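Local coordinates for protein PfhB2 (Pasteurella multocida, PDB 6U8T) that is the YopT-like domain of the PfhB2 toxin and probably acts as a papain-like (clan CA) cysteine protease, at residues K137-T142 / K150-N155; L97-L102 / V107-K112; E84-Q87 / Q93-K96. The protein carries 1 engineered substitution. All coordinates share one frame; numbering follows the deposited sequence.

Interaction 1: residues K137-T142 / K150-N155; sequences KAILDT and KKISIN
The ammonium nitrogen of K150 is gripped by carbonyl oxygens at the end of helix 133-140. Its shortest sound bond runs from K150 NZ to D141 O at 2.7 Å. The donor lies nearly on the line of that carbonyl, with a C=O...N angle of 160°. A weak bond reaches from K150 NZ to A138 O at 3.1 Å. I139 O also lies near this nitrogen, but its modelled place is doubtful. N218 OD1 of the second subunit is a further partner of NZ. The K150 chain bends twice, at its second and fourth torsions (chi2 89°, chi4 -33°), and these bends bring NZ to the carbonyls. D141 is the first residue to leave helical geometry, and its carbonyl accepts the bond from K150 NZ. The carbonyl end of a helix would probably favour the positive charge.

Helix 133-140 packs on the strand that follows it, 147-155, and its last turn offers carbonyls to a lysine of that strand. The strand in turn pairs antiparallel with a strand of the second subunit. The sheet therefore runs on across the interface.

Further along the strand the contact turns apolar. I152 CD1 meets I139 CG1 at 3.7 Å and I139 CD1 at 4.0 Å. The two isoleucine side chains cross at about a right angle. The carboxylate of D141 does not pair with K150: D141 OD1 stays 6.6 Å from K150 NZ and bonds instead to the backbone N of G143.

Interaction 2: residues L97-L102 / V107-K112; sequences LTDNWL and VVPKEK
V107 packs tightly against L102 where helix 91-104 gives way to the link leading into strand 111-114, a helix-loop-strand connection. The tight part is buried. V107 N donates to L102 O at 2.9 Å, with an N-H...O angle of 148°. The donor is tilted 29° from the carbonyl plane. V107 CB lies 3.2 Å from L102 O, beside the backbone bond. One branch of each residue meets: V107 CG2 is 4.0 Å from L102 CD2, and the two side chains cross obliquely. The torsion of V107 sets CG2 beside its own backbone N, on the side of the helix. A47 of helix 20-51 and Y219 of the second subunit also pack on V107.

The other half is looser. V108 points away from the helix and is exposed. P109 turns back toward the helix but is only partly buried, and it meets D99 through a single pair of atoms. The charge of D99 is held elsewhere: its OD2 forms salt bridges with R120 and K96. The nearest atoms of the pair are P109 CG and D99 OD1, 3.9 Å apart.

Interaction 3: residues E84-Q87 / Q93-K96; sequences EFMQ and QQFK
Helices 72-87 and 91-104 meet across the short link that joins them, with F85 CA and Q94 CA 5.3 Å apart. These are two consecutive helices joined by a short loop, and Q94 lies over the ring of F85. The aliphatic start of Q94 makes a CH-pi contact: Q94 CB is 3.9 Å from the F85 ring centroid. The flat amide beyond it stacks on the same ring, with the planes 19° apart. Q94 CD is 3.6 Å above the F85 ring plane, offset toward the rim.

The amide is also tied down. Q94 NE2 donates to F85 O at 3.1 Å, with an N-H...O angle of 149°. The donor comes from above the carbonyl plane and not on a lone pair. Stack and bond together limit rotation of the amide. F85 holds its ring across the junction because CG is anti to the backbone N (chi1 -179°).

The F85 and H35 rings meet edge-to-face, H35 coming from helix 20-51. Two other groups lie at the edge of the F85 ring. The methyl CE of the selenomethionine M86 is in its plane. F95 closes from the same helix as Q94, with F95 CD1 4.4 Å from F85 CE1.

Interactions 2 and 3 share helix 91-104: interaction 3 sits near its start, against helix 72-87, and interaction 2 in its later part. T98 and L97 of interaction 2 touch F85 and E84 of interaction 3. Interaction 1 belongs to a different helix and strand, but K151 of that strand packs on T98, L102 and F95. Interactions 1 and 2 are buried and touch the second subunit; interaction 3 is partly buried, and no other chain of the assembly touches it. Their chemistry differs accordingly. At 137-142/150-155 a buried charge is met by backbone carbonyls. At 97-102/107-112 a backbone bond is joined by apolar branches of leucine and valine. At 84-87/93-96 an amide stacks on an aromatic ring.

Interaction 1: residues K137-T142 / K150-N155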
loop_
_atom_site.group_PDB
_atom_site.type_symbol
_atom_site.label_atom_id
_atom_site.label_comp_id
_atom_site.label_asym_id
_atom_site.label_seq_id
_atom_site.Cartn_x
_atom_site.Cartn_y
_atom_site.Cartn_z
ATOM N N LYS C 137 7.886 21.179 -4.300
ATOM C CA LYS C 137 9.130 21.996 -4.390
ATOM C C LYS C 137 10.230 21.165 -5.077
ATOM O O LYS C 137 10.922 21.701 -5.937
ATOM C CB LYS C 137 9.560 22.462 -2.992
ATOM C CG LYS C 137 10.238 23.817 -2.851
ATOM C CD LYS C 137 11.713 23.747 -2.396
ATOM C CE LYS C 137 12.031 24.595 -1.177
ATOM N NZ LYS C 137 13.069 23.955 -0.330
ATOM N N ALA C 138 10.395 19.895 -4.713
ATOM C CA ALA C 138 11.433 19.011 -5.297
ATOM C C ALA C 138 11.187 18.829 -6.810
ATOM O O ALA C 138 12.166 18.780 -7.570
ATOM C CB ALA C 138 11.461 17.678 -4.574
ATOM N N ILE C 139 9.924 18.714 -7.223
ATOM C CA ILE C 139 9.536 18.570 -8.662
ATOM C C ILE C 139 9.894 19.874 -9.408
ATOM O O ILE C 139 10.522 19.784 -10.468
ATOM C CB ILE C 139 8.039 18.207 -8.806
ATOM C CG1 ILE C 139 7.769 16.805 -8.254
ATOM C CG2 ILE C 139 7.570 18.377 -10.256
ATOM C CD1 ILE C 139 6.314 16.490 -8.079
ATOM N N LEU C 140 9.549 21.031 -8.849
ATOM C CA LEU C 140 9.677 22.353 -9.537
ATOM C C LEU C 140 11.110 22.877 -9.485
ATOM O O LEU C 140 11.447 23.643 -10.376
ATOM C CB LEU C 140 8.691 23.353 -8.924
ATOM C CG LEU C 140 7.222 23.071 -9.256
ATOM C CD1 LEU C 140 6.327 24.097 -8.579
ATOM C CD2 LEU C 140 6.995 22.997 -10.767
ATOM N N ASP C 141 11.913 22.513 -8.485
ATOM C CA ASP C 141 13.301 23.025 -8.303
ATOM C C ASP C 141 14.142 22.583 -9.497
ATOM O O ASP C 141 14.120 21.403 -9.839
ATOM C CB ASP C 141 13.949 22.519 -7.010
ATOM C CG ASP C 141 15.284 23.182 -6.660
ATOM O OD1 ASP C 141 15.702 24.193 -7.279
ATOM O OD2 ASP C 141 15.868 22.756 -5.667
ATOM N N THR C 142 14.851 23.508 -10.133
ATOM C CA THR C 142 15.783 23.206 -11.241
ATOM C C THR C 142 17.213 23.572 -10.826
ATOM O O THR C 142 18.101 23.492 -11.700
ATOM C CB THR C 142 15.310 23.893 -12.527
ATOM O OG1 THR C 142 14.940 25.246 -12.271
ATOM C CG2 THR C 142 14.144 23.148 -13.142
ATOM N N LYS C 150 12.697 14.948 -14.105
ATOM C CA LYS C 150 12.622 14.260 -12.788
ATOM C C LYS C 150 11.976 12.887 -12.959
ATOM O O LYS C 150 10.961 12.789 -13.696
ATOM C CB LYS C 150 11.833 15.090 -11.770
ATOM C CG LYS C 150 12.477 16.414 -11.378
ATOM C CD LYS C 150 12.100 17.596 -12.249
ATOM C CE LYS C 150 12.862 18.873 -11.913
ATOM N NZ LYS C 150 13.182 19.001 -10.460
ATOM N N LYS C 151 12.565 11.861 -12.344
ATOM C CA LYS C 151 11.891 10.591 -12.046
ATOM C C LYS C 151 11.515 10.598 -10.560
ATOM O O LYS C 151 12.409 10.708 -9.703
ATOM C CB LYS C 151 12.788 9.413 -12.407
ATOM C CG LYS C 151 12.124 8.038 -12.376
ATOM C CD LYS C 151 12.897 7.024 -13.173
ATOM C CE LYS C 151 14.272 6.789 -12.620
ATOM N NZ LYS C 151 14.214 6.220 -11.263
ATOM N N ILE C 152 10.220 10.522 -10.289
ATOM C CA ILE C 152 9.593 10.753 -8.971
ATOM C C ILE C 152 9.040 9.419 -8.433
ATOM O O ILE C 152 8.107 8.869 -9.059
ATOM C CB ILE C 152 8.514 11.837 -9.100
ATOM C CG1 ILE C 152 9.052 13.116 -9.749
ATOM C CG2 ILE C 152 7.912 12.150 -7.740
ATOM C CD1 ILE C 152 8.019 13.896 -10.535
ATOM N N SER C 153 9.643 8.893 -7.362
ATOM C CA SER C 153 9.199 7.671 -6.637
ATOM C C SER C 153 8.259 8.072 -5.513
ATOM O O SER C 153 8.686 8.925 -4.717
ATOM C CB SER C 153 10.341 6.902 -6.068
ATOM O OG SER C 153 11.257 6.515 -7.076
ATOM N N ILE C 154 7.031 7.545 -5.493
ATOM C CA ILE C 154 6.075 7.799 -4.393
ATOM C C ILE C 154 5.638 6.468 -3.805
ATOM O O ILE C 154 5.424 5.496 -4.563
ATOM C CB ILE C 154 4.883 8.664 -4.813
ATOM C CG1 ILE C 154 3.909 7.922 -5.709
ATOM C CG2 ILE C 154 5.349 9.965 -5.455
ATOM C CD1 ILE C 154 2.777 8.805 -6.163
ATOM N N ASN C 155 5.600 6.415 -2.482
ATOM C CA ASN C 155 5.122 5.237 -1.715
ATOM C C ASN C 155 3.633 5.433 -1.478
ATOM O O ASN C 155 3.212 6.549 -1.269
ATOM C CB ASN C 155 6.005 5.011 -0.498
ATOM C CG ASN C 155 7.387 4.623 -0.972
ATOM O OD1 ASN C 155 7.552 3.623 -1.648
ATOM N ND2 ASN C 155 8.339 5.511 -0.823
#

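Interaction 2: residues L97-L102 / V107-K112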
loop_
_atom_site.group_PDB
_atom_site.type_symbol
_atom_site.label_atom_id
_atom_site.label_comp_id
_atom_site.label_asym_id
_atom_site.label_seq_id
_atom_site.Cartn_x
_atom_site.Cartn_y
_atom_site.Cartn_z
ATOM N N LEU C 97 19.752 0.155 -11.775
ATOM C CA LEU C 97 19.597 -0.453 -13.115
ATOM C C LEU C 97 18.933 0.579 -14.042
ATOM O O LEU C 97 19.416 0.735 -15.183
ATOM C CB LEU C 97 18.803 -1.745 -12.961
ATOM C CG LEU C 97 18.227 -2.366 -14.218
ATOM C CD1 LEU C 97 18.281 -3.853 -14.032
ATOM C CD2 LEU C 97 16.807 -1.900 -14.444
ATOM N N THR C 98 17.873 1.243 -13.578
ATOM C CA THR C 98 17.136 2.260 -14.357
ATOM C C THR C 98 18.092 3.416 -14.691
ATOM O O THR C 98 18.077 3.886 -15.816
ATOM C CB THR C 98 15.894 2.745 -13.599
ATOM O OG1 THR C 98 15.057 1.640 -13.269
ATOM C CG2 THR C 98 15.085 3.711 -14.423
ATOM N N ASP C 99 18.908 3.826 -13.723
ATOM C CA ASP C 99 19.902 4.909 -13.868
ATOM C C ASP C 99 20.914 4.549 -14.951
ATOM O O ASP C 99 21.259 5.449 -15.725
ATOM C CB ASP C 99 20.601 5.201 -12.541
ATOM C CG ASP C 99 21.497 6.414 -12.630
ATOM O OD1 ASP C 99 20.943 7.507 -12.760
ATOM O OD2 ASP C 99 22.733 6.243 -12.595
ATOM N N ASN C 100 21.394 3.303 -14.981
ATOM C CA ASN C 100 22.370 2.840 -16.002
ATOM C C ASN C 100 21.715 2.912 -17.390
ATOM O O ASN C 100 22.375 3.384 -18.347
ATOM C CB ASN C 100 22.885 1.427 -15.749
ATOM C CG ASN C 100 23.807 1.335 -14.553
ATOM O OD1 ASN C 100 23.700 0.381 -13.796
ATOM N ND2 ASN C 100 24.714 2.278 -14.364
ATOM N N TRP C 101 20.468 2.470 -17.494
ATOM C CA TRP C 101 19.686 2.515 -18.759
ATOM C C TRP C 101 19.565 3.968 -19.236
ATOM O O TRP C 101 19.818 4.224 -20.430
ATOM C CB TRP C 101 18.308 1.865 -18.591
ATOM C CG TRP C 101 17.548 1.759 -19.870
ATOM C CD1 TRP C 101 17.624 0.737 -20.773
ATOM C CD2 TRP C 101 16.639 2.728 -20.427
ATOM N NE1 TRP C 101 16.831 1.002 -21.856
ATOM C CE2 TRP C 101 16.199 2.211 -21.664
ATOM C CE3 TRP C 101 16.164 3.970 -20.012
ATOM C CZ2 TRP C 101 15.259 2.858 -22.455
ATOM C CZ3 TRP C 101 15.255 4.632 -20.808
ATOM C CH2 TRP C 101 14.821 4.085 -22.025
ATOM N N LEU C 102 19.235 4.886 -18.333
ATOM C CA LEU C 102 19.041 6.321 -18.662
ATOM C C LEU C 102 20.350 6.908 -19.194
ATOM O O LEU C 102 20.298 7.649 -20.188
ATOM C CB LEU C 102 18.506 7.070 -17.448
ATOM C CG LEU C 102 17.006 6.889 -17.207
ATOM C CD1 LEU C 102 16.617 7.391 -15.830
ATOM C CD2 LEU C 102 16.179 7.586 -18.280
ATOM N N VAL C 107 20.897 10.298 -21.255
ATOM C CA VAL C 107 20.323 11.154 -20.173
ATOM C C VAL C 107 21.396 11.351 -19.101
ATOM O O VAL C 107 22.030 10.354 -18.699
ATOM C CB VAL C 107 19.055 10.532 -19.552
ATOM C CG1 VAL C 107 18.493 11.429 -18.470
ATOM C CG2 VAL C 107 17.997 10.239 -20.606
ATOM N N VAL C 108 21.596 12.584 -18.650
ATOM C CA VAL C 108 22.721 12.957 -17.725
ATOM C C VAL C 108 22.135 13.295 -16.359
ATOM O O VAL C 108 21.462 14.302 -16.205
ATOM C CB VAL C 108 23.584 14.127 -18.275
ATOM C CG1 VAL C 108 24.686 14.477 -17.291
ATOM C CG2 VAL C 108 24.166 13.815 -19.642
ATOM N N PRO C 109 22.383 12.466 -15.334
ATOM C CA PRO C 109 21.948 12.767 -13.978
ATOM C C PRO C 109 22.592 14.073 -13.479
ATOM O O PRO C 109 23.764 14.269 -13.712
ATOM C CB PRO C 109 22.459 11.562 -13.127
ATOM C CG PRO C 109 22.938 10.523 -14.086
ATOM C CD PRO C 109 23.160 11.219 -15.404
ATOM N N LYS C 110 21.840 14.907 -12.781
ATOM C CA LYS C 110 22.388 16.132 -12.139
ATOM C C LYS C 110 23.225 15.724 -10.928
ATOM O O LYS C 110 22.910 14.667 -10.326
ATOM C CB LYS C 110 21.287 17.095 -11.710
ATOM C CG LYS C 110 20.653 17.846 -12.854
ATOM C CD LYS C 110 19.809 19.042 -12.453
ATOM C CE LYS C 110 19.013 19.554 -13.654
ATOM N NZ LYS C 110 18.175 20.731 -13.322
ATOM N N GLU C 111 24.266 16.494 -10.624
ATOM C CA GLU C 111 25.168 16.323 -9.466
ATOM C C GLU C 111 25.081 17.587 -8.611
ATOM O O GLU C 111 24.913 18.689 -9.189
ATOM C CB GLU C 111 26.617 16.093 -9.896
ATOM C CG GLU C 111 26.769 15.208 -11.111
ATOM C CD GLU C 111 27.792 14.113 -10.936
ATOM O OE1 GLU C 111 29.031 14.445 -10.902
ATOM O OE2 GLU C 111 27.340 12.928 -10.820
ATOM N N LYS C 112 25.242 17.454 -7.293
ATOM C CA LYS C 112 25.685 18.557 -6.401
ATOM C C LYS C 112 27.182 18.391 -6.214
ATOM O O LYS C 112 27.588 17.257 -5.966
ATOM C CB LYS C 112 24.912 18.484 -5.093
ATOM C CG LYS C 112 23.407 18.669 -5.265
ATOM C CD LYS C 112 23.017 19.994 -5.925
ATOM C CE LYS C 112 21.697 20.521 -5.393
ATOM N NZ LYS C 112 21.068 21.500 -6.312
#

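Interaction 3: residues E84-Q87 / Q93-K96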
loop_
_atom_site.group_PDB
_atom_site.type_symbol
_atom_site.label_atom_id
_atom_site.label_comp_id
_atom_site.label_asym_id
_atom_site.label_seq_id
_atom_site.Cartn_x
_atom_site.Cartn_y
_atom_site.Cartn_z
ATOM N N GLU C 84 14.154 -6.576 -16.620
ATOM C CA GLU C 84 15.465 -6.352 -15.964
ATOM C C GLU C 84 15.236 -5.767 -14.551
ATOM O O GLU C 84 15.775 -6.321 -13.561
ATOM C CB GLU C 84 16.344 -5.501 -16.875
ATOM C CG GLU C 84 16.889 -6.308 -18.039
ATOM C CD GLU C 84 17.330 -5.527 -19.261
ATOM O OE1 GLU C 84 17.322 -4.267 -19.186
ATOM O OE2 GLU C 84 17.649 -6.182 -20.298
ATOM N N PHE C 85 14.380 -4.764 -14.452
ATOM C CA PHE C 85 14.031 -4.093 -13.178
ATOM C C PHE C 85 13.490 -5.104 -12.164
ATOM O O PHE C 85 13.881 -5.125 -11.007
ATOM C CB PHE C 85 13.058 -2.959 -13.459
ATOM C CG PHE C 85 12.648 -2.200 -12.229
ATOM C CD1 PHE C 85 13.349 -1.066 -11.845
ATOM C CD2 PHE C 85 11.527 -2.564 -11.506
ATOM C CE1 PHE C 85 12.947 -0.311 -10.755
ATOM C CE2 PHE C 85 11.139 -1.821 -10.403
ATOM C CZ PHE C 85 11.849 -0.694 -10.036
HETATM N N MSE C 86 12.610 -5.967 -12.644
HETATM C CA MSE C 86 11.911 -6.974 -11.852
HETATM C C MSE C 86 12.885 -8.044 -11.361
HETATM O O MSE C 86 12.651 -8.606 -10.310
HETATM C CB MSE C 86 10.855 -7.668 -12.723
HETATM C CG MSE C 86 9.493 -7.819 -12.123
HETATM SE SE MSE C 86 8.531 -6.140 -12.312
HETATM C CE MSE C 86 8.784 -5.116 -10.633
ATOM N N GLN C 87 13.921 -8.363 -12.143
ATOM C CA GLN C 87 14.878 -9.409 -11.830
ATOM C C GLN C 87 15.980 -8.913 -10.880
ATOM O O GLN C 87 16.808 -9.735 -10.446
ATOM C CB GLN C 87 15.608 -9.885 -13.096
ATOM C CG GLN C 87 14.748 -10.641 -14.107
ATOM C CD GLN C 87 15.504 -10.832 -15.401
ATOM O OE1 GLN C 87 16.509 -10.161 -15.673
ATOM N NE2 GLN C 87 15.046 -11.760 -16.213
ATOM N N GLN C 93 19.345 -1.657 -6.046
ATOM C CA GLN C 93 19.850 -2.214 -7.336
ATOM C C GLN C 93 18.857 -1.932 -8.458
ATOM O O GLN C 93 19.302 -1.678 -9.526
ATOM C CB GLN C 93 20.155 -3.700 -7.200
ATOM C CG GLN C 93 21.329 -3.929 -6.268
ATOM C CD GLN C 93 21.619 -5.388 -6.092
ATOM O OE1 GLN C 93 22.670 -5.872 -6.496
ATOM N NE2 GLN C 93 20.665 -6.085 -5.507
ATOM N N GLN C 94 17.567 -1.980 -8.202
ATOM C CA GLN C 94 16.507 -1.678 -9.187
ATOM C C GLN C 94 16.712 -0.248 -9.700
ATOM O O GLN C 94 16.827 -0.056 -10.924
ATOM C CB GLN C 94 15.123 -1.801 -8.561
ATOM C CG GLN C 94 14.716 -3.229 -8.267
ATOM C CD GLN C 94 13.290 -3.321 -7.790
ATOM O OE1 GLN C 94 12.843 -2.557 -6.947
ATOM N NE2 GLN C 94 12.549 -4.253 -8.347
ATOM N N PHE C 95 16.797 0.721 -8.796
ATOM C CA PHE C 95 16.969 2.153 -9.172
ATOM C C PHE C 95 18.344 2.355 -9.846
ATOM O O PHE C 95 18.427 3.154 -10.806
ATOM C CB PHE C 95 16.665 3.049 -7.967
ATOM C CG PHE C 95 15.216 3.028 -7.548
ATOM C CD1 PHE C 95 14.190 3.246 -8.467
ATOM C CD2 PHE C 95 14.883 2.789 -6.224
ATOM C CE1 PHE C 95 12.862 3.245 -8.065
ATOM C CE2 PHE C 95 13.548 2.806 -5.826
ATOM C CZ PHE C 95 12.540 3.039 -6.741
ATOM N N LYS C 96 19.372 1.615 -9.429
ATOM C CA LYS C 96 20.706 1.670 -10.093
ATOM C C LYS C 96 20.583 1.170 -11.544
ATOM O O LYS C 96 21.269 1.714 -12.454
ATOM C CB LYS C 96 21.742 0.847 -9.325
ATOM C CG LYS C 96 23.142 0.807 -9.918
ATOM C CD LYS C 96 24.006 1.984 -9.559
ATOM C CE LYS C 96 23.637 3.331 -10.154
ATOM N NZ LYS C 96 23.993 3.428 -11.592
#